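Side-chain contacts in tyrosine--tRNA ligase (Pyrococcus horikoshii, PDB 2CYC), which probably catalyses the two-step attachment of tyrosine to tRNA(Tyr), first activating the amino acid with ATP and then transferring it to the tRNA acceptor end: residues A[17-22]-A[193-198]; A[104-107]-A[112-115]; A[174-179]-A[216-221]; A[287-292]-A[337-342]; A[295-300]-A[341-346]. One frame throughout, in Å; residues are numbered along the deposited sequence.

Contact 1. Residues A[17-22]-A[193-198]; sequences EVLTVE and AHVIAI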
# COMPACT_ATOMS: atom_id res chain seq x y z
N GLU A 17 28.39 -7.02 -4.98
CA GLU A 17 28.01 -7.54 -3.68
C GLU A 17 27.05 -8.71 -3.81
O GLU A 17 26.18 -8.73 -4.67
CB GLU A 17 27.35 -6.43 -2.85
CG GLU A 17 26.86 -6.86 -1.46
CD GLU A 17 26.07 -5.76 -0.73
OE1 GLU A 17 26.38 -5.51 0.45
OE2 GLU A 17 25.13 -5.16 -1.32
N VAL A 18 27.22 -9.69 -2.92
CA VAL A 18 26.32 -10.84 -2.88
C VAL A 18 25.92 -11.06 -1.43
O VAL A 18 26.77 -11.19 -0.56
CB VAL A 18 26.99 -12.13 -3.40
CG1 VAL A 18 26.02 -13.32 -3.22
CG2 VAL A 18 27.33 -11.98 -4.87
N LEU A 19 24.61 -11.06 -1.18
CA LEU A 19 24.09 -11.31 0.17
C LEU A 19 23.30 -12.63 0.11
O LEU A 19 22.14 -12.62 -0.29
CB LEU A 19 23.14 -10.19 0.61
CG LEU A 19 23.68 -8.75 0.57
CD1 LEU A 19 22.57 -7.76 0.87
CD2 LEU A 19 24.82 -8.62 1.58
N THR A 20 23.93 -13.76 0.46
CA THR A 20 25.32 -13.86 0.90
C THR A 20 25.92 -15.05 0.14
O THR A 20 25.18 -15.91 -0.36
CB THR A 20 25.45 -14.19 2.41
OG1 THR A 20 24.92 -15.50 2.65
CG2 THR A 20 24.70 -13.17 3.27
N VAL A 21 27.24 -15.13 0.07
CA VAL A 21 27.88 -16.23 -0.62
C VAL A 21 27.54 -17.55 0.06
O VAL A 21 27.33 -18.58 -0.60
CB VAL A 21 29.41 -16.06 -0.65
CG1 VAL A 21 30.07 -17.29 -1.27
CG2 VAL A 21 29.76 -14.82 -1.48
N GLU A 22 27.45 -17.53 1.39
CA GLU A 22 27.11 -18.72 2.13
C GLU A 22 25.71 -19.23 1.77
O GLU A 22 25.51 -20.42 1.58
CB GLU A 22 27.18 -18.44 3.64
CG GLU A 22 26.59 -19.56 4.48
CD GLU A 22 26.61 -19.26 5.97
OE1 GLU A 22 25.98 -20.02 6.73
OE2 GLU A 22 27.26 -18.27 6.38
N ALA A 193 15.99 -2.77 -0.82
CA ALA A 193 14.81 -3.60 -1.01
C ALA A 193 15.13 -5.06 -0.79
O ALA A 193 14.31 -5.84 -0.28
CB ALA A 193 14.25 -3.40 -2.43
N HIS A 194 16.34 -5.45 -1.17
CA HIS A 194 16.76 -6.83 -1.02
C HIS A 194 17.09 -7.16 0.45
O HIS A 194 16.86 -8.28 0.90
CB HIS A 194 17.94 -7.10 -1.97
CG HIS A 194 17.54 -7.07 -3.42
ND1 HIS A 194 18.45 -7.10 -4.45
CD2 HIS A 194 16.31 -7.05 -4.00
CE1 HIS A 194 17.81 -7.11 -5.61
NE2 HIS A 194 16.51 -7.07 -5.36
N VAL A 195 17.61 -6.18 1.19
CA VAL A 195 17.91 -6.42 2.60
C VAL A 195 16.57 -6.67 3.34
O VAL A 195 16.49 -7.51 4.23
CB VAL A 195 18.64 -5.20 3.24
CG1 VAL A 195 18.83 -5.42 4.75
CG2 VAL A 195 19.99 -5.02 2.56
N ILE A 196 15.53 -5.94 2.95
CA ILE A 196 14.21 -6.12 3.57
C ILE A 196 13.66 -7.50 3.16
O ILE A 196 13.15 -8.25 3.99
CB ILE A 196 13.24 -5.01 3.12
CG1 ILE A 196 13.70 -3.66 3.69
CG2 ILE A 196 11.83 -5.34 3.59
CD1 ILE A 196 13.00 -2.45 3.08
N ALA A 197 13.79 -7.83 1.88
CA ALA A 197 13.32 -9.12 1.38
C ALA A 197 13.94 -10.26 2.19
O ALA A 197 13.26 -11.20 2.58
CB ALA A 197 13.69 -9.26 -0.09
N ILE A 198 15.24 -10.17 2.45
CA ILE A 198 15.92 -11.21 3.20
C ILE A 198 15.42 -11.26 4.64
O ILE A 198 15.24 -12.34 5.19
CB ILE A 198 17.45 -10.99 3.13
CG1 ILE A 198 17.93 -11.31 1.72
CG2 ILE A 198 18.16 -11.87 4.14
CD1 ILE A 198 19.36 -10.85 1.41

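Contact 2. Residues A[104-107]-A[112-115]; sequences KSIE and DPKK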
# COMPACT_ATOMS: atom_id res chain seq x y z
N LYS A 104 18.90 -7.33 -27.06
CA LYS A 104 20.13 -7.11 -27.81
C LYS A 104 21.32 -6.83 -26.89
O LYS A 104 22.46 -7.16 -27.23
CB LYS A 104 19.95 -5.97 -28.81
CG LYS A 104 18.82 -6.22 -29.81
CD LYS A 104 18.97 -7.53 -30.58
CE LYS A 104 17.68 -7.87 -31.33
NZ LYS A 104 17.73 -9.16 -32.09
N SER A 105 21.07 -6.22 -25.73
CA SER A 105 22.16 -5.94 -24.80
C SER A 105 22.66 -7.25 -24.22
O SER A 105 23.86 -7.47 -24.10
CB SER A 105 21.67 -5.03 -23.67
OG SER A 105 21.41 -3.72 -24.15
N ILE A 106 21.73 -8.13 -23.86
CA ILE A 106 22.07 -9.43 -23.31
C ILE A 106 22.89 -10.20 -24.35
O ILE A 106 23.89 -10.84 -24.04
CB ILE A 106 20.79 -10.23 -22.97
CG1 ILE A 106 20.08 -9.57 -21.79
CG2 ILE A 106 21.13 -11.68 -22.67
CD1 ILE A 106 18.66 -10.04 -21.59
N GLU A 107 22.47 -10.10 -25.60
CA GLU A 107 23.14 -10.78 -26.68
C GLU A 107 24.59 -10.33 -26.88
O GLU A 107 25.48 -11.18 -26.98
CB GLU A 107 22.34 -10.58 -27.96
CG GLU A 107 22.91 -11.25 -29.17
CD GLU A 107 22.02 -11.03 -30.36
OE1 GLU A 107 20.94 -11.65 -30.42
OE2 GLU A 107 22.39 -10.22 -31.24
N ASP A 112 22.05 -15.49 -23.98
CA ASP A 112 21.09 -15.97 -24.98
C ASP A 112 19.73 -15.38 -24.63
O ASP A 112 19.04 -15.88 -23.74
CB ASP A 112 21.01 -17.50 -24.96
CG ASP A 112 20.04 -18.05 -25.99
OD1 ASP A 112 19.31 -17.26 -26.64
OD2 ASP A 112 20.01 -19.29 -26.16
N PRO A 113 19.32 -14.32 -25.34
CA PRO A 113 18.04 -13.62 -25.14
C PRO A 113 16.83 -14.55 -25.23
O PRO A 113 15.84 -14.35 -24.53
CB PRO A 113 18.03 -12.59 -26.27
CG PRO A 113 19.48 -12.39 -26.59
CD PRO A 113 20.02 -13.78 -26.52
N LYS A 114 16.92 -15.55 -26.10
CA LYS A 114 15.82 -16.49 -26.30
C LYS A 114 15.54 -17.33 -25.05
O LYS A 114 14.47 -17.91 -24.91
CB LYS A 114 16.14 -17.42 -27.48
CG LYS A 114 16.33 -16.67 -28.80
CD LYS A 114 16.88 -17.58 -29.90
CE LYS A 114 18.27 -18.13 -29.55
NZ LYS A 114 19.31 -17.06 -29.37
N LYS A 115 16.51 -17.39 -24.15
CA LYS A 115 16.31 -18.17 -22.94
C LYS A 115 16.05 -17.28 -21.74
O LYS A 115 16.10 -17.73 -20.60
CB LYS A 115 17.52 -19.07 -22.71
CG LYS A 115 17.71 -20.13 -23.80
CD LYS A 115 18.90 -21.03 -23.48
CE LYS A 115 19.15 -22.03 -24.60
NZ LYS A 115 17.96 -22.88 -24.86

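Contact 3. Residues A[174-179]-A[216-221]; sequences ADIFYQ and LKPVAV. With TYR (tyrosine), chain C.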
# COMPACT_ATOMS: atom_id res chain seq x y z
N ALA A 174 7.53 -7.71 -2.83
CA ALA A 174 6.50 -8.69 -3.19
C ALA A 174 6.78 -9.33 -4.55
O ALA A 174 6.54 -10.52 -4.75
CB ALA A 174 5.11 -8.02 -3.18
N ASP A 175 7.29 -8.53 -5.48
CA ASP A 175 7.62 -9.03 -6.81
C ASP A 175 8.57 -10.21 -6.69
O ASP A 175 8.51 -11.15 -7.49
CB ASP A 175 8.31 -7.95 -7.65
CG ASP A 175 7.41 -6.79 -7.98
OD1 ASP A 175 6.18 -6.97 -7.97
OD2 ASP A 175 7.95 -5.70 -8.27
N ILE A 176 9.46 -10.14 -5.71
CA ILE A 176 10.43 -11.20 -5.51
C ILE A 176 9.77 -12.50 -5.06
O ILE A 176 9.94 -13.56 -5.67
CB ILE A 176 11.52 -10.78 -4.48
CG1 ILE A 176 12.44 -9.72 -5.10
CG2 ILE A 176 12.32 -12.01 -4.01
CD1 ILE A 176 13.38 -9.03 -4.13
N PHE A 177 8.99 -12.42 -3.99
CA PHE A 177 8.35 -13.62 -3.46
C PHE A 177 7.25 -14.19 -4.32
O PHE A 177 7.12 -15.40 -4.43
CB PHE A 177 7.88 -13.34 -2.04
CG PHE A 177 9.02 -13.09 -1.10
CD1 PHE A 177 9.81 -14.15 -0.65
CD2 PHE A 177 9.38 -11.79 -0.75
CE1 PHE A 177 10.95 -13.92 0.13
CE2 PHE A 177 10.53 -11.55 0.02
CZ PHE A 177 11.31 -12.62 0.46
N TYR A 178 6.48 -13.32 -4.97
CA TYR A 178 5.40 -13.80 -5.82
C TYR A 178 5.90 -14.62 -7.00
O TYR A 178 5.25 -15.57 -7.42
CB TYR A 178 4.57 -12.63 -6.34
CG TYR A 178 3.27 -13.09 -6.94
CD1 TYR A 178 2.18 -13.43 -6.13
CD2 TYR A 178 3.12 -13.20 -8.32
CE1 TYR A 178 0.99 -13.86 -6.67
CE2 TYR A 178 1.93 -13.63 -8.88
CZ TYR A 178 0.86 -13.95 -8.05
OH TYR A 178 -0.33 -14.34 -8.59
N GLN A 179 7.05 -14.24 -7.56
CA GLN A 179 7.61 -14.97 -8.70
C GLN A 179 8.56 -16.10 -8.26
O GLN A 179 9.17 -16.75 -9.10
CB GLN A 179 8.37 -14.00 -9.62
CG GLN A 179 7.55 -12.78 -10.07
CD GLN A 179 8.36 -11.82 -10.93
OE1 GLN A 179 8.46 -11.97 -12.15
NE2 GLN A 179 8.95 -10.82 -10.28
N LEU A 216 13.13 -20.46 2.53
CA LEU A 216 14.41 -19.93 2.11
C LEU A 216 14.46 -18.42 2.05
O LEU A 216 13.44 -17.75 2.00
CB LEU A 216 14.78 -20.48 0.73
CG LEU A 216 14.76 -21.98 0.50
CD1 LEU A 216 15.12 -22.25 -0.96
CD2 LEU A 216 15.75 -22.67 1.45
N LYS A 217 15.69 -17.90 2.04
CA LYS A 217 15.93 -16.48 1.91
C LYS A 217 16.52 -16.32 0.52
O LYS A 217 17.42 -17.06 0.13
CB LYS A 217 16.95 -16.00 2.95
CG LYS A 217 16.42 -16.01 4.37
CD LYS A 217 17.45 -15.53 5.38
CE LYS A 217 16.89 -15.62 6.79
NZ LYS A 217 17.81 -15.10 7.84
N PRO A 218 16.00 -15.37 -0.27
CA PRO A 218 16.59 -15.23 -1.60
C PRO A 218 17.99 -14.66 -1.47
O PRO A 218 18.31 -14.01 -0.47
CB PRO A 218 15.64 -14.24 -2.28
CG PRO A 218 15.17 -13.38 -1.13
CD PRO A 218 14.90 -14.42 -0.06
N VAL A 219 18.82 -14.92 -2.47
CA VAL A 219 20.18 -14.42 -2.52
C VAL A 219 20.13 -13.12 -3.34
O VAL A 219 19.56 -13.09 -4.43
CB VAL A 219 21.11 -15.42 -3.24
CG1 VAL A 219 22.47 -14.79 -3.51
CG2 VAL A 219 21.28 -16.68 -2.39
N ALA A 220 20.72 -12.06 -2.81
CA ALA A 220 20.76 -10.78 -3.51
C ALA A 220 22.10 -10.64 -4.22
O ALA A 220 23.15 -10.88 -3.62
CB ALA A 220 20.58 -9.63 -2.51
N VAL A 221 22.08 -10.28 -5.50
CA VAL A 221 23.31 -10.10 -6.27
C VAL A 221 23.24 -8.72 -6.90
O VAL A 221 22.37 -8.44 -7.73
CB VAL A 221 23.48 -11.21 -7.36
CG1 VAL A 221 24.85 -11.08 -8.05
CG2 VAL A 221 23.38 -12.60 -6.71
N TYR C . 13.33 0.03 -8.46
CA TYR C . 13.97 -0.44 -9.73
C TYR C . 14.69 0.72 -10.42
O TYR C . 14.51 1.88 -9.98
CB TYR C . 12.92 -1.04 -10.67
CG TYR C . 12.26 -2.29 -10.12
CD1 TYR C . 13.02 -3.43 -9.84
CD2 TYR C . 10.89 -2.34 -9.88
CE1 TYR C . 12.41 -4.59 -9.32
CE2 TYR C . 10.28 -3.49 -9.38
CZ TYR C . 11.04 -4.61 -9.10
OH TYR C . 10.43 -5.74 -8.59
OXT TYR C . 15.41 0.46 -11.40

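Contact 4. Residues A[287-292]-A[337-342]; sequences NPVLDW and LDLKNA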
# COMPACT_ATOMS: atom_id res chain seq x y z
N ASN A 287 37.45 8.39 -11.94
CA ASN A 287 37.67 8.50 -13.37
C ASN A 287 36.61 7.67 -14.09
O ASN A 287 36.72 6.45 -14.18
CB ASN A 287 39.08 7.98 -13.67
CG ASN A 287 39.52 8.24 -15.10
OD1 ASN A 287 40.70 8.50 -15.35
ND2 ASN A 287 38.59 8.14 -16.04
N PRO A 288 35.57 8.33 -14.62
CA PRO A 288 34.50 7.63 -15.33
C PRO A 288 35.01 6.74 -16.46
O PRO A 288 34.51 5.63 -16.67
CB PRO A 288 33.62 8.76 -15.84
CG PRO A 288 33.79 9.81 -14.76
CD PRO A 288 35.27 9.77 -14.52
N VAL A 289 36.02 7.21 -17.18
CA VAL A 289 36.56 6.43 -18.27
C VAL A 289 37.21 5.14 -17.79
O VAL A 289 36.97 4.08 -18.37
CB VAL A 289 37.57 7.24 -19.11
CG1 VAL A 289 38.14 6.35 -20.21
CG2 VAL A 289 36.88 8.46 -19.74
N LEU A 290 38.05 5.22 -16.76
CA LEU A 290 38.70 4.02 -16.24
C LEU A 290 37.63 3.08 -15.66
O LEU A 290 37.78 1.86 -15.70
CB LEU A 290 39.74 4.36 -15.16
CG LEU A 290 41.07 5.00 -15.57
CD1 LEU A 290 41.88 5.33 -14.31
CD2 LEU A 290 41.86 4.05 -16.48
N ASP A 291 36.56 3.67 -15.13
CA ASP A 291 35.45 2.91 -14.55
C ASP A 291 34.86 2.00 -15.64
O ASP A 291 34.63 0.82 -15.42
CB ASP A 291 34.39 3.89 -14.03
CG ASP A 291 33.26 3.21 -13.27
OD1 ASP A 291 32.09 3.34 -13.67
OD2 ASP A 291 33.54 2.54 -12.25
N TRP A 292 34.66 2.57 -16.83
CA TRP A 292 34.11 1.83 -17.96
C TRP A 292 35.12 0.81 -18.48
O TRP A 292 34.75 -0.30 -18.90
CB TRP A 292 33.72 2.80 -19.08
CG TRP A 292 32.48 3.62 -18.78
CD1 TRP A 292 32.00 3.95 -17.54
CD2 TRP A 292 31.61 4.26 -19.73
NE1 TRP A 292 30.89 4.75 -17.67
CE2 TRP A 292 30.62 4.96 -19.00
CE3 TRP A 292 31.57 4.32 -21.14
CZ2 TRP A 292 29.60 5.70 -19.61
CZ3 TRP A 292 30.55 5.06 -21.75
CH2 TRP A 292 29.58 5.74 -20.99
N LEU A 337 44.06 11.15 -23.89
CA LEU A 337 43.77 11.32 -25.32
C LEU A 337 43.70 9.97 -26.03
O LEU A 337 42.77 9.72 -26.80
CB LEU A 337 44.85 12.18 -26.00
CG LEU A 337 44.87 13.69 -25.73
CD1 LEU A 337 46.17 14.26 -26.25
CD2 LEU A 337 43.68 14.37 -26.41
N ASP A 338 44.68 9.11 -25.78
CA ASP A 338 44.72 7.81 -26.44
C ASP A 338 43.73 6.81 -25.83
O ASP A 338 43.08 6.07 -26.56
CB ASP A 338 46.14 7.28 -26.41
CG ASP A 338 47.14 8.26 -27.02
OD1 ASP A 338 46.91 8.69 -28.17
OD2 ASP A 338 48.13 8.62 -26.35
N LEU A 339 43.62 6.81 -24.50
CA LEU A 339 42.68 5.91 -23.84
C LEU A 339 41.24 6.19 -24.30
O LEU A 339 40.51 5.26 -24.67
CB LEU A 339 42.76 6.06 -22.31
CG LEU A 339 41.76 5.20 -21.52
CD1 LEU A 339 41.95 3.71 -21.85
CD2 LEU A 339 41.97 5.46 -20.04
N LYS A 340 40.85 7.46 -24.28
CA LYS A 340 39.50 7.84 -24.71
C LYS A 340 39.18 7.35 -26.12
O LYS A 340 38.09 6.82 -26.38
CB LYS A 340 39.32 9.36 -24.68
CG LYS A 340 39.10 9.98 -23.32
CD LYS A 340 38.91 11.49 -23.52
CE LYS A 340 38.69 12.22 -22.22
NZ LYS A 340 38.35 13.64 -22.48
N ASN A 341 40.11 7.54 -27.05
CA ASN A 341 39.89 7.11 -28.41
C ASN A 341 39.77 5.59 -28.49
O ASN A 341 38.94 5.06 -29.22
CB ASN A 341 41.02 7.62 -29.32
CG ASN A 341 41.01 6.96 -30.69
OD1 ASN A 341 41.83 6.09 -30.98
ND2 ASN A 341 40.06 7.37 -31.55
N ALA A 342 40.60 4.89 -27.73
CA ALA A 342 40.54 3.43 -27.77
C ALA A 342 39.21 2.93 -27.17
O ALA A 342 38.60 2.01 -27.70
CB ALA A 342 41.73 2.82 -27.02

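Contact 5. Residues A[295-300]-A[341-346]; sequences YIIFRE and NAVAEY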
# COMPACT_ATOMS: atom_id res chain seq x y z
N TYR A 295 35.06 -2.24 -15.87
CA TYR A 295 33.85 -3.06 -15.88
C TYR A 295 33.29 -3.52 -17.22
O TYR A 295 32.52 -4.47 -17.27
CB TYR A 295 32.77 -2.35 -15.07
CG TYR A 295 33.10 -2.34 -13.61
CD1 TYR A 295 32.79 -3.44 -12.80
CD2 TYR A 295 33.80 -1.27 -13.03
CE1 TYR A 295 33.15 -3.47 -11.45
CE2 TYR A 295 34.18 -1.29 -11.69
CZ TYR A 295 33.85 -2.39 -10.90
OH TYR A 295 34.22 -2.42 -9.58
N ILE A 296 33.68 -2.87 -18.31
CA ILE A 296 33.20 -3.28 -19.62
C ILE A 296 34.32 -4.01 -20.36
O ILE A 296 34.25 -5.23 -20.57
CB ILE A 296 32.71 -2.07 -20.47
CG1 ILE A 296 31.53 -1.38 -19.77
CG2 ILE A 296 32.28 -2.54 -21.86
CD1 ILE A 296 30.91 -0.22 -20.55
N ILE A 297 35.37 -3.28 -20.72
CA ILE A 297 36.49 -3.85 -21.46
C ILE A 297 37.20 -5.03 -20.77
O ILE A 297 37.52 -6.02 -21.42
CB ILE A 297 37.50 -2.74 -21.83
CG1 ILE A 297 36.78 -1.68 -22.68
CG2 ILE A 297 38.69 -3.33 -22.58
CD1 ILE A 297 37.62 -0.47 -23.06
N PHE A 298 37.44 -4.93 -19.47
CA PHE A 298 38.09 -6.02 -18.74
C PHE A 298 37.08 -6.78 -17.89
O PHE A 298 37.40 -7.24 -16.79
CB PHE A 298 39.24 -5.51 -17.86
CG PHE A 298 40.41 -5.02 -18.64
CD1 PHE A 298 40.49 -3.69 -19.03
CD2 PHE A 298 41.38 -5.91 -19.09
CE1 PHE A 298 41.52 -3.25 -19.85
CE2 PHE A 298 42.41 -5.48 -19.92
CZ PHE A 298 42.47 -4.15 -20.31
N ARG A 299 35.86 -6.90 -18.39
CA ARG A 299 34.82 -7.62 -17.68
C ARG A 299 35.35 -9.02 -17.43
O ARG A 299 35.21 -9.56 -16.35
CB ARG A 299 33.54 -7.70 -18.51
CG ARG A 299 32.45 -8.47 -17.82
CD ARG A 299 31.18 -8.33 -18.58
NE ARG A 299 31.21 -9.04 -19.85
CZ ARG A 299 30.82 -10.30 -20.01
NH1 ARG A 299 30.36 -10.99 -18.97
NH2 ARG A 299 30.85 -10.85 -21.21
N GLU A 300 35.96 -9.59 -18.46
CA GLU A 300 36.55 -10.91 -18.36
C GLU A 300 38.02 -10.82 -18.72
O GLU A 300 38.37 -10.48 -19.85
CB GLU A 300 35.84 -11.89 -19.30
CG GLU A 300 34.35 -12.01 -19.05
CD GLU A 300 33.72 -13.16 -19.81
OE1 GLU A 300 32.50 -13.39 -19.66
OE2 GLU A 300 34.45 -13.84 -20.56
N ASN A 341 40.11 7.54 -27.05
CA ASN A 341 39.89 7.11 -28.41
C ASN A 341 39.77 5.59 -28.49
O ASN A 341 38.94 5.06 -29.22
CB ASN A 341 41.02 7.62 -29.32
CG ASN A 341 41.01 6.96 -30.69
OD1 ASN A 341 41.83 6.09 -30.98
ND2 ASN A 341 40.06 7.37 -31.55
N ALA A 342 40.60 4.89 -27.73
CA ALA A 342 40.54 3.43 -27.77
C ALA A 342 39.21 2.93 -27.17
O ALA A 342 38.60 2.01 -27.70
CB ALA A 342 41.73 2.82 -27.02
N VAL A 343 38.74 3.56 -26.09
CA VAL A 343 37.48 3.13 -25.49
C VAL A 343 36.31 3.37 -26.44
O VAL A 343 35.42 2.53 -26.55
CB VAL A 343 37.22 3.85 -24.15
CG1 VAL A 343 35.80 3.56 -23.66
CG2 VAL A 343 38.24 3.36 -23.11
N ALA A 344 36.32 4.50 -27.14
CA ALA A 344 35.25 4.81 -28.09
C ALA A 344 35.13 3.74 -29.19
O ALA A 344 34.02 3.23 -29.46
CB ALA A 344 35.49 6.17 -28.73
N GLU A 345 36.25 3.40 -29.82
CA GLU A 345 36.26 2.40 -30.88
C GLU A 345 35.82 1.05 -30.36
O GLU A 345 35.07 0.33 -31.03
CB GLU A 345 37.65 2.30 -31.52
CG GLU A 345 38.06 3.54 -32.31
CD GLU A 345 36.98 3.96 -33.30
OE1 GLU A 345 36.51 3.08 -34.06
OE2 GLU A 345 36.62 5.16 -33.32
N TYR A 346 36.30 0.69 -29.17
CA TYR A 346 35.90 -0.58 -28.57
C TYR A 346 34.36 -0.60 -28.41
O TYR A 346 33.70 -1.58 -28.75
CB TYR A 346 36.54 -0.74 -27.18
CG TYR A 346 36.04 -1.96 -26.44
CD1 TYR A 346 36.73 -3.18 -26.50
CD2 TYR A 346 34.85 -1.92 -25.71
CE1 TYR A 346 36.24 -4.32 -25.86
CE2 TYR A 346 34.35 -3.04 -25.07
CZ TYR A 346 35.04 -4.24 -25.14
OH TYR A 346 34.52 -5.34 -24.51
O HOH W 1 32.38 -6.51 -22.44

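Contact 1. Residues A[17-22]-A[193-198]
L19 at the end of strand 15-19 faces V195 of helix 191-200, with 8.2 Å between their CA atoms. The peptide bond between L19 and T20 is cis, and T20 then caps helix 21-30 through OG1 on the backbone N of N23. L19 carries its side of the contact alone. Its CG stands beside the backbone N and opposite the carbonyl carbon (chi1 -55°), which sends the branched end toward the helix. There the methyl CD1 of L19 meets CG2 of V195 at 4.1 Å, the two side chains crossing at a slant. I198 comes in one turn further along. Its chain is extended, so the terminal methyl does the touching: I198 CD1 lies 3.9 Å from L19 CB. The same I198 CD1 is 3.7 Å from L19 O, so it rests on both the side chain and the backbone of L19. The contact is small, apolar and near the surface. Polar links lie beside it: E17 OE2 makes a salt bridge to R191 NE and a hydrogen bond to H222 ND1, and H194 ND1 bonds to H222 NE2. Strand 15-19 runs antiparallel to strand 214-223, and helix 191-200 lies in the connection between the parallel strands 183-187 and 214-223. A helix crossing over between parallel strands in this way is typical of the Rossmann-type catalytic domain of class I aminoacyl-tRNA synthetases.

Contact 2. Residues A[104-107]-A[112-115]
An Asx turn at D112, running into a short 3-10 turn, sets P113 against I106 and E107 near the end of helix 87-108. P113 makes the largest share of the contact. Its CG lies 3.7 Å from E107 CB, and the same P113 CG is 3.9 Å from the backbone N of E107. E107 meets the ring mainly through CB, and its OE1 also comes within 4.2 Å of P113 CG. CG of E107 is anti to the backbone N (chi1 -179°), which takes the extended chain past the ring. I106 brings its CG2 branch, which sits 4.1 Å from D112 N and also touches the proline ring. The turn itself is held by D112 OD1, which accepts two bonds. K114 NZ reaches D112 OD1 at 2.7 Å in a salt bridge, and K114 N reaches the same D112 OD1 at 3.0 Å. The two donors come from opposite faces of the carboxylate, each well out of its plane. The lysine therefore folds back over the turn that its own backbone closes. E107 OE1 is 5.7 Å from K114 NZ, too far for a bond, though the opposite charges may attract weakly. Q62 of helix 48-63 takes the backbone N-H of D112, and I106 packs on I58 of that helix. K104 touches helix 352-360, and the chain runs on from the turn into strand 117-120.

Contact 3. Residues A[174-179]-A[216-221]
F177 and I176 of helix 164-178 both pack on P218, in the break of strand 214-223 just before residues 219-221. F177 CE1 lies 4.0 Å from P218 CD, and the two side chains run at roughly a right angle. I176 adds its CG2 branch, 4.3 Å from P218 CG. These buried apolar contacts hold one side of the helix to the strand. D175, between A174 and I176, serves the pocket instead: its OD2 accepts a hydrogen bond of 2.5 Å from OH of the bound tyrosine. Behind it, Y130 OH bonds to D175 OD1 and helps to position the carboxylate; H76, itself a pocket residue, adds a weak bond from NE2 to OD2. The end of the helix is also held, because Q179 NE2 gives a bond of 2.8 Å to D175 O. That bond is fairly straight (161° at the hydrogen) but comes from above the carbonyl plane. R69 in turn holds Q179 OE1. Y37, Y168, Q172 and Q190 make further hydrogen bonds to the ligand. A carboxylate that accepts from the phenol hydroxyl reads the one group that phenylalanine lacks, so this bond probably helps the enzyme choose tyrosine.

Contact 4. Residues A[287-292]-A[337-342]
L339 reaches from helix 336-350 toward V289 and L290 of helix 288-297. Its CB points at the other helix. The next atom, CG, is anti to the backbone N (chi1 177°), which puts the CD2 branch between V289 and L290. L339 CG lies 4.0 Å from V289 CG1. At the tip, the CD2 branch does most of the work. L339 CD2 is 3.9 Å from V289 CG1 on one flank. The same L339 CD2 is 3.8 Å from L290 CD2 on another. V289 and L339 lie alongside, pointing opposite ways; L290 comes in roughly perpendicular to L339. The two short helix segments pass 10.8 Å apart at an angle of 46°. This is helix-to-helix packing in the part of the chain after the KMSKS motif, probably the C-terminal domain, which in tyrosyl-tRNA synthetases takes part in anticodon recognition. F329 of helix 322-330 touches both L290 and L339, so helix 322-330 also packs on this apolar cluster. V289 also uses its second branch: CG2 lies 4.5 Å from K340 CG, a loose contact with the aliphatic part of the lysine. The amino group of K340 goes elsewhere, and its NZ bonds to the backbone carbonyls of R275 and A277.

Contact 5. Residues A[295-300]-A[341-346]
I297 CG1 stands opposite the carbonyl carbon (chi1 -59°) and Y346 CG stands opposite the backbone N (chi1 173°), which lays the isoleucine over the tyrosine ring. I297 CG1 sits 3.6 Å from the centroid of the Y346 ring and 13° off its normal, a CH-pi contact over the face. I296 CG2 adds a contact of 3.9 Å to Y346 CE2. Further along I297, CD1 meets V343 CG2 at 3.9 Å. A water binds the polar end: it donates to I296 O at 2.9 Å and also lies in a hydrogen bond of 3.2 Å with Y346 OH. With an alanine here in place of Y346, I297 would probably lose the face it packs on, and the water its link to helix 336-350. I296 also packs on L52 and M53 of helix 48-63. The wider pi-type turn at 295-297 ends helix 288-297, and this helix end packs on helix 336-350 in an apolar seam with a water at its edge, in what is probably the helical C-terminal domain.

Four of the contacts form two pairs; contact 2 stands apart. Contacts 1 and 3 pack helices 191-200 and 164-178 on one sheet beside the tyrosine pocket, their centres about 9 Å apart. They join through strands 15-19 and 214-223, and their segments alternate along the chain. Contacts 4 and 5 come later and share helices 288-297 and 336-350, with centres about 8 Å apart. They are two levels of one helix interface, on the other side of the chain's centre from contacts 1 and 3. Contact 2 comes between the segments of contact 1 in sequence, and its centre is about 20 Å from that of contact 5. The arrangement fits a catalytic domain linked to a largely helical C-terminal part.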